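Geranyltranstransferase (Stenotrophomonas maltophilia, PDB 7LBJ) probably catalyses the magnesium-dependent head-to-tail condensation of isoprenoid diphosphates into longer prenyl diphosphates. Local coordinates at residues R17-I22 with R56-Y61. Sequence-based numbering, arbitrary orientation. Where two conformers were deposited one is given.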
loop_
_atom_site.group_PDB
_atom_site.type_symbol
_atom_site.label_atom_id
_atom_site.label_comp_id
_atom_site.label_asym_id
_atom_site.label_seq_id
_atom_site.Cartn_x
_atom_site.Cartn_y
_atom_site.Cartn_z
ATOM N N ARG A 17 -8.460 -5.028 27.368
ATOM C CA ARG A 17 -7.269 -4.190 27.449
ATOM C C ARG A 17 -6.672 -3.932 26.067
ATOM O O ARG A 17 -6.282 -2.798 25.750
ATOM C CB ARG A 17 -6.247 -4.852 28.374
ATOM C CG ARG A 17 -4.907 -4.165 28.442
ATOM C CD ARG A 17 -3.893 -5.063 29.119
ATOM N NE ARG A 17 -4.240 -5.325 30.508
ATOM C CZ ARG A 17 -3.636 -4.763 31.545
ATOM N NH1 ARG A 17 -2.634 -3.913 31.385
ATOM N NH2 ARG A 17 -4.044 -5.063 32.773
ATOM N N TRP A 18 -6.592 -4.969 25.228
ATOM C CA TRP A 18 -6.005 -4.808 23.895
ATOM C C TRP A 18 -6.916 -4.028 22.948
ATOM O O TRP A 18 -6.422 -3.286 22.085
ATOM C CB TRP A 18 -5.683 -6.184 23.303
ATOM C CG TRP A 18 -4.625 -6.918 24.072
ATOM C CD1 TRP A 18 -3.652 -6.376 24.851
ATOM C CD2 TRP A 18 -4.433 -8.337 24.121
ATOM N NE1 TRP A 18 -2.865 -7.362 25.387
ATOM C CE2 TRP A 18 -3.317 -8.578 24.949
ATOM C CE3 TRP A 18 -5.083 -9.423 23.527
ATOM C CZ2 TRP A 18 -2.841 -9.872 25.218
ATOM C CZ3 TRP A 18 -4.613 -10.709 23.797
ATOM C CH2 TRP A 18 -3.504 -10.919 24.633
ATOM N N ARG A 19 -8.237 -4.191 23.072
ATOM C CA ARG A 19 -9.154 -3.382 22.266
ATOM C C ARG A 19 -9.069 -1.904 22.635
ATOM O O ARG A 19 -9.122 -1.035 21.754
ATOM C CB ARG A 19 -10.583 -3.898 22.416
ATOM C CG ARG A 19 -10.865 -5.145 21.561
ATOM C CD ARG A 19 -12.173 -5.854 21.915
ATOM N NE ARG A 19 -12.425 -6.958 20.986
ATOM C CZ ARG A 19 -13.117 -8.048 21.279
ATOM N NH1 ARG A 19 -13.638 -8.237 22.489
ATOM N NH2 ARG A 19 -13.277 -8.984 20.345
ATOM N N ASP A 20 -8.950 -1.594 23.926
ATOM C CA ASP A 20 -8.732 -0.204 24.321
ATOM C C ASP A 20 -7.383 0.294 23.832
ATOM O O ASP A 20 -7.266 1.429 23.359
ATOM C CB ASP A 20 -8.813 -0.059 25.838
ATOM C CG ASP A 20 -10.212 -0.260 26.360
ATOM O OD1 ASP A 20 -11.160 -0.115 25.556
ATOM O OD2 ASP A 20 -10.360 -0.533 27.576
ATOM N N ARG A 21 -6.356 -0.545 23.953
ATOM C CA ARG A 21 -5.011 -0.155 23.558
ATOM C C ARG A 21 -4.955 0.165 22.069
ATOM O O ARG A 21 -4.395 1.193 21.666
ATOM C CB ARG A 21 -4.026 -1.272 23.916
ATOM C CG ARG A 21 -2.613 -0.952 23.528
ATOM C CD ARG A 21 -1.607 -1.962 24.047
ATOM N NE ARG A 21 -0.265 -1.424 23.846
ATOM C CZ ARG A 21 0.406 -0.737 24.754
ATOM N NH1 ARG A 21 -0.080 -0.547 25.975
ATOM N NH2 ARG A 21 1.587 -0.210 24.427
ATOM N N ILE A 22 -5.528 -0.708 21.230
ATOM C CA ILE A 22 -5.434 -0.472 19.788
ATOM C C ILE A 22 -6.259 0.753 19.375
ATOM O O ILE A 22 -5.860 1.502 18.466
ATOM C CB ILE A 22 -5.806 -1.751 18.998
ATOM C CG1 ILE A 22 -5.168 -1.726 17.588
ATOM C CG2 ILE A 22 -7.320 -1.954 18.877
ATOM C CD1 ILE A 22 -3.650 -1.830 17.607
ATOM N N ARG A 56 -7.957 -8.933 14.120
ATOM C CA ARG A 56 -6.571 -9.046 13.663
ATOM C C ARG A 56 -5.573 -8.437 14.649
ATOM O O ARG A 56 -4.552 -9.085 14.946
ATOM C CB ARG A 56 -6.482 -8.478 12.241
ATOM C CG ARG A 56 -7.322 -9.360 11.282
ATOM C CD ARG A 56 -7.663 -8.652 9.965
ATOM N NE ARG A 56 -8.538 -9.477 9.150
ATOM C CZ ARG A 56 -9.838 -9.622 9.360
ATOM N NH1 ARG A 56 -10.458 -8.982 10.348
ATOM N NH2 ARG A 56 -10.537 -10.421 8.558
ATOM N N PRO A 57 -5.779 -7.242 15.197
ATOM C CA PRO A 57 -4.902 -6.809 16.304
ATOM C C PRO A 57 -4.860 -7.796 17.461
ATOM O O PRO A 57 -3.783 -8.057 18.020
ATOM C CB PRO A 57 -5.528 -5.478 16.744
ATOM C CG PRO A 57 -6.214 -4.982 15.546
ATOM C CD PRO A 57 -6.717 -6.183 14.792
ATOM N N LEU A 58 -6.014 -8.346 17.843
ATOM C CA LEU A 58 -6.050 -9.298 18.952
ATOM C C LEU A 58 -5.193 -10.520 18.652
ATOM O O LEU A 58 -4.501 -11.041 19.534
ATOM C CB LEU A 58 -7.489 -9.716 19.244
ATOM C CG LEU A 58 -8.373 -8.673 19.920
ATOM C CD1 LEU A 58 -9.762 -9.229 20.113
ATOM C CD2 LEU A 58 -7.763 -8.272 21.253
ATOM N N LEU A 59 -5.216 -10.986 17.410
ATOM C CA LEU A 59 -4.366 -12.114 17.054
ATOM C C LEU A 59 -2.885 -11.763 17.191
ATOM O O LEU A 59 -2.090 -12.596 17.636
ATOM C CB LEU A 59 -4.675 -12.580 15.636
ATOM C CG LEU A 59 -5.999 -13.337 15.461
ATOM C CD1 LEU A 59 -6.389 -13.319 13.982
ATOM C CD2 LEU A 59 -5.877 -14.800 15.962
ATOM N N VAL A 60 -2.485 -10.546 16.793
ATOM C CA VAL A 60 -1.088 -10.137 16.971
ATOM C C VAL A 60 -0.718 -10.150 18.449
ATOM O O VAL A 60 0.302 -10.720 18.857
ATOM C CB VAL A 60 -0.842 -8.743 16.351
ATOM C CG1 VAL A 60 0.568 -8.249 16.701
ATOM C CG2 VAL A 60 -1.027 -8.787 14.819
ATOM N N TYR A 61 -1.535 -9.503 19.278
ATOM C CA TYR A 61 -1.210 -9.444 20.697
ATOM C C TYR A 61 -1.232 -10.835 21.327
ATOM O O TYR A 61 -0.365 -11.165 22.145
ATOM C CB TYR A 61 -2.189 -8.530 21.415
ATOM C CG TYR A 61 -2.045 -7.045 21.124
ATOM C CD1 TYR A 61 -0.853 -6.365 21.405
ATOM C CD2 TYR A 61 -3.126 -6.312 20.635
ATOM C CE1 TYR A 61 -0.742 -4.971 21.177
ATOM C CE2 TYR A 61 -3.028 -4.912 20.414
ATOM C CZ TYR A 61 -1.840 -4.263 20.679
ATOM O OH TYR A 61 -1.760 -2.901 20.462
#
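Trp18 and Tyr61 stack where helix 11-29 crosses helix 55-65, in a buried, mainly apolar helix-helix contact. The axes of segments 17-22 and 56-61 come within 9.9 Å, their N-to-C directions 114° apart. The five-membered ring of Trp18 and the Tyr61 ring form an offset stack, with centroids 4.6 Å apart and planes tilted by 23°. The side chains run antiparallel, and Tyr61 CB lies over the six-membered ring of Trp18 as a CH-pi contact, 3.6 Å from its centroid. In the Leu58 conformer given here, CD2 meets the edge of the indole near its plane, and CD1 sits over one face of the Arg19 guanidinium. Arg19 NE makes a hydrogen bond to Lys53 O. Ile22 CG1 is anti to its backbone N (chi1 -156°) and meets Pro57 CB at 3.9 Å. Ile22 CD1 reaches Tyr61 OH at 3.6 Å. Arg21 CD lies 3.7 Å from the same Tyr61 OH. Asp75 OD1 hydrogen-bonds Tyr61 OH and forms a salt bridge with Arg21 NE, tying both polar ends to one carboxylate. Helix 286-297 touches Trp18 and Leu58. The crossing joins the N-terminal helix to helix 55-65 within the mainly helical polyprenyl synthase fold.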